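Local coordinates for protein histidine kinase (Caulobacter vibrioides, PDB 6TNE) that probably relays phosphoryl groups through the receiver domain of the hybrid histidine kinase CckA, whose kinase activity transfers phosphate from ATP to a histidine, at residues A[66-69]-A[70-74]; A[50-53]-A[54-58]. One frame throughout, in Å; residues are numbered along the deposited sequence.

Contact 1 of 2, residues A[66-69]-A[70-74]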
loop_
_atom_site.group_PDB
_atom_site.type_symbol
_atom_site.label_atom_id
_atom_site.label_comp_id
_atom_site.label_asym_id
_atom_site.label_seq_id
_atom_site.Cartn_x
_atom_site.Cartn_y
_atom_site.Cartn_z
ATOM N N LYS A 66 12.057 -2.893 -1.298
ATOM C CA LYS A 66 13.504 -2.751 -1.171
ATOM C C LYS A 66 13.974 -1.391 -1.672
ATOM O O LYS A 66 14.853 -0.769 -1.065
ATOM C CB LYS A 66 14.151 -3.865 -1.950
ATOM C CG LYS A 66 14.251 -5.139 -1.125
ATOM C CD LYS A 66 15.243 -4.939 0.025
ATOM C CE LYS A 66 15.555 -6.229 0.802
ATOM N NZ LYS A 66 15.891 -5.950 2.234
ATOM N N LYS A 67 13.395 -0.911 -2.754
ATOM C CA LYS A 67 13.799 0.372 -3.303
ATOM C C LYS A 67 13.252 1.561 -2.530
ATOM O O LYS A 67 13.876 2.633 -2.505
ATOM C CB LYS A 67 13.375 0.460 -4.758
ATOM C CG LYS A 67 14.073 -0.525 -5.637
ATOM C CD LYS A 67 13.586 -0.409 -7.063
ATOM C CE LYS A 67 14.242 -1.406 -7.994
ATOM N NZ LYS A 67 15.701 -1.155 -8.095
ATOM N N ALA A 68 12.097 1.388 -1.895
ATOM C CA ALA A 68 11.360 2.503 -1.316
ATOM C C ALA A 68 11.451 2.552 0.193
ATOM O O ALA A 68 11.034 3.534 0.771
ATOM C CB ALA A 68 9.872 2.428 -1.701
ATOM N N ARG A 69 12.013 1.527 0.838
ATOM C CA ARG A 69 11.987 1.453 2.289
ATOM C C ARG A 69 12.608 2.673 2.941
ATOM O O ARG A 69 12.075 3.165 3.942
ATOM C CB ARG A 69 12.721 0.172 2.737
ATOM C CG ARG A 69 12.535 -0.266 4.185
ATOM C CD ARG A 69 11.198 0.169 4.700
ATOM N NE ARG A 69 10.477 -0.859 5.447
ATOM C CZ ARG A 69 9.425 -0.557 6.187
ATOM N NH1 ARG A 69 8.764 -1.504 6.865
ATOM N NH2 ARG A 69 9.037 0.712 6.221
ATOM N N GLY A 70 13.716 3.174 2.387
ATOM C CA GLY A 70 14.348 4.373 2.945
ATOM C C GLY A 70 13.410 5.586 2.944
ATOM O O GLY A 70 13.321 6.329 3.924
ATOM N N TYR A 71 12.647 5.788 1.843
ATOM C CA TYR A 71 11.714 6.921 1.802
ATOM C C TYR A 71 10.560 6.696 2.761
ATOM O O TYR A 71 9.986 7.659 3.278
ATOM C CB TYR A 71 11.159 7.098 0.381
ATOM C CG TYR A 71 12.215 7.273 -0.653
ATOM C CD1 TYR A 71 13.247 8.221 -0.493
ATOM C CD2 TYR A 71 12.160 6.525 -1.813
ATOM C CE1 TYR A 71 14.199 8.409 -1.508
ATOM C CE2 TYR A 71 13.112 6.694 -2.820
ATOM C CZ TYR A 71 14.153 7.600 -2.616
ATOM O OH TYR A 71 15.082 7.758 -3.608
ATOM N N LEU A 72 10.186 5.417 2.967
ATOM C CA LEU A 72 9.090 5.064 3.855
ATOM C C LEU A 72 9.473 5.137 5.330
ATOM O O LEU A 72 8.581 5.194 6.186
ATOM C CB LEU A 72 8.583 3.656 3.520
ATOM C CG LEU A 72 7.982 3.550 2.125
ATOM C CD1 LEU A 72 7.743 2.073 1.807
ATOM C CD2 LEU A 72 6.658 4.298 2.108
ATOM N N GLY A 73 10.754 5.103 5.666
ATOM C CA GLY A 73 11.129 5.150 7.069
ATOM C C GLY A 73 10.637 3.888 7.739
ATOM O O GLY A 73 10.790 2.793 7.206
ATOM N N THR A 74 10.029 4.042 8.913
ATOM C CA THR A 74 9.509 2.899 9.647
ATOM C C THR A 74 8.047 2.599 9.328
ATOM O O THR A 74 7.411 1.828 10.059
ATOM C CB THR A 74 9.695 3.124 11.142
ATOM O OG1 THR A 74 8.946 4.285 11.522
ATOM C CG2 THR A 74 11.183 3.325 11.462
HETATM O O HOH W 1 14.356 4.391 -0.319
#
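Ala68 O accepts the one full-strength helical bond between 66-69 and 70-74: Leu72 N donates to it at 3.0 Å with an N-H...O angle of 151°. Leu72 lies over the same carbonyl, its CG 3.3 Å from Ala68 O, and its CD1 reaches Ala68 CB at 4.1 Å, giving the bond an apolar flank. One residue on, the bonding weakens. Gly73 N meets Arg69 O at 2.9 Å but at only 124°, and its bond to Gly70 O is weak as well. Gly73 is also the first residue to leave helical backbone angles, with a positive phi.

A second departure lies at the kink at Gly70 and Tyr71, where the direct bond from Tyr71 N to Lys67 O is replaced by a water. The water donates to Lys67 O and accepts from Tyr71 N, and it also sits above one face of the Tyr71 ring, toward the rim.

In the conformer modelled here, one of two, Arg69 curls along the helix end. With CG anti to the backbone N (chi1 -166°) and bends at chi2 and chi3, its guanidinium is carried to the exit, where NH2 lies 2.9 Å from Gly73 O. NH2 donates to Ala75 O, and NH1 makes a weak bond to Thr96 O.

Helix 61-72 links parallel strands 49-53 and 77-81 in a beta-alpha-beta crossover; Ala68 and Tyr71 pack on Leu37 of helix 33-42, and Leu72 touches Ile47 in the loop before strand 49-53.

Contact 2 of 2, residues A[50-53]-A[54-58]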
loop_
_atom_site.group_PDB
_atom_site.type_symbol
_atom_site.label_atom_id
_atom_site.label_comp_id
_atom_site.label_asym_id
_atom_site.label_seq_id
_atom_site.Cartn_x
_atom_site.Cartn_y
_atom_site.Cartn_z
ATOM N N LEU A 50 2.329 1.601 3.558
ATOM C CA LEU A 50 2.346 1.170 2.169
ATOM C C LEU A 50 1.475 -0.078 2.061
ATOM O O LEU A 50 1.680 -1.020 2.832
ATOM C CB LEU A 50 3.773 0.783 1.755
ATOM C CG LEU A 50 3.922 0.122 0.384
ATOM C CD1 LEU A 50 3.465 1.016 -0.726
ATOM C CD2 LEU A 50 5.336 -0.354 0.168
ATOM N N ILE A 51 0.535 -0.087 1.125
ATOM C CA ILE A 51 -0.218 -1.286 0.769
ATOM C C ILE A 51 0.141 -1.574 -0.673
ATOM O O ILE A 51 0.014 -0.679 -1.517
ATOM C CB ILE A 51 -1.731 -1.089 0.887
ATOM C CG1 ILE A 51 -2.118 -0.709 2.320
ATOM C CG2 ILE A 51 -2.431 -2.397 0.472
ATOM C CD1 ILE A 51 -3.608 -0.381 2.473
ATOM N N SER A 52 0.643 -2.772 -0.980
ATOM C CA SER A 52 1.045 -3.057 -2.346
ATOM C C SER A 52 0.649 -4.449 -2.753
ATOM O O SER A 52 0.824 -5.413 -1.992
ATOM C CB SER A 52 2.564 -2.942 -2.494
ATOM O OG SER A 52 2.977 -3.117 -3.843
ATOM N N ASP A 53 0.160 -4.581 -3.982
ATOM C CA ASP A 53 0.061 -5.878 -4.636
ATOM C C ASP A 53 1.453 -6.475 -4.781
ATOM O O ASP A 53 2.458 -5.761 -4.822
ATOM C CB ASP A 53 -0.617 -5.697 -6.014
ATOM C CG ASP A 53 -1.223 -6.981 -6.601
ATOM O OD1 ASP A 53 -1.282 -7.998 -5.893
ATOM O OD2 ASP A 53 -1.562 -6.974 -7.816
ATOM N N VAL A 54 1.519 -7.797 -4.791
ATOM C CA VAL A 54 2.799 -8.497 -4.931
ATOM C C VAL A 54 3.224 -8.568 -6.388
ATOM O O VAL A 54 4.336 -8.141 -6.736
ATOM C CB VAL A 54 2.742 -9.878 -4.232
ATOM C CG1 VAL A 54 4.048 -10.660 -4.495
ATOM C CG2 VAL A 54 2.502 -9.669 -2.749
ATOM N N ILE A 55 2.376 -9.122 -7.240
ATOM C CA ILE A 55 2.720 -9.346 -8.643
ATOM C C ILE A 55 2.025 -8.263 -9.462
ATOM O O ILE A 55 0.793 -8.104 -9.382
ATOM C CB ILE A 55 2.241 -10.725 -9.111
ATOM C CG1 ILE A 55 2.896 -11.820 -8.254
ATOM C CG2 ILE A 55 2.521 -10.881 -10.592
ATOM C CD1 ILE A 55 4.419 -11.676 -8.072
ATOM N N MET A 56 2.798 -7.453 -10.180
ATOM C CA MET A 56 2.286 -6.327 -10.968
ATOM C C MET A 56 3.152 -6.203 -12.200
ATOM O O MET A 56 4.343 -6.534 -12.137
ATOM C CB MET A 56 2.424 -5.009 -10.198
ATOM C CG MET A 56 1.609 -4.950 -8.916
ATOM S SD MET A 56 1.810 -3.375 -8.097
ATOM C CE MET A 56 3.447 -3.516 -7.371
ATOM N N PRO A 57 2.610 -5.739 -13.324
ATOM C CA PRO A 57 3.501 -5.404 -14.458
ATOM C C PRO A 57 4.602 -4.464 -13.949
ATOM O O PRO A 57 4.321 -3.495 -13.207
ATOM C CB PRO A 57 2.559 -4.720 -15.451
ATOM C CG PRO A 57 1.164 -5.277 -15.139
ATOM C CD PRO A 57 1.175 -5.484 -13.613
ATOM N N GLY A 58 5.857 -4.745 -14.331
ATOM C CA GLY A 58 6.985 -4.031 -13.760
ATOM C C GLY A 58 7.527 -4.744 -12.524
ATOM O O GLY A 58 7.343 -5.946 -12.343
HETATM O O HOH W 2 -0.259 -10.321 -6.437
#
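Asp53 and Met56 meet by van der Waals contact as the chain leaves strand 49-53. Their side chains run past each other in opposite directions, with Met56 CG 3.7 Å from Asp53 CB. A bend at chi3 (-75°) turns the methionine methyl back toward the strand end, where Met56 CE lies 3.5 Å from Asp53 O and 3.6 Å from Ser52 OG.

Among the polar contacts, Ser52 OG donates to Asp53 O at 2.9 Å, tilted 18° from the carbonyl plane. Val54 N gives Asp53 OD1 a weak bond (3.0 Å, 126°), and a water bridges further along, donating to OD1 at 2.6 Å and accepting from Ile55 N.

An aspartate at the C-terminal end of the central strand of a five-stranded parallel sheet, in a CheY-like receiver domain, is the position of the phosphoryl acceptor, so Asp53 probably has that role.

The charged surroundings are mixed. Lys103 forms a salt bridge with Asp53 OD1, whereas OD2 faces the carboxylates of Glu7 and Asp8, an acidic cluster consistent with the magnesium site of this family. Ile55 O, also an acceptor, lies 3.0 Å from Asp53 OD2, an approach consistent with both helping to bind magnesium, as in related receiver domains.

How the contacts relate
Contact 2 comes first along the chain, at the end of strand 49-53 and in the loop after it; contact 1 follows at the far end of helix 61-72. Strand and helix are consecutive elements of one beta-alpha-beta unit that strand 77-81 completes, and all four segments lie in the receiver domain. The contact centres are about 15 Å apart, yet the two meet where Leu72 CD1 of contact 1 packs 3.8 Å from Leu50 CD2 of contact 2. Contact 2 thus belongs to the probable phosphorylation end of the sheet, whereas contact 1 closes the helix before the chain returns to strand 77-81.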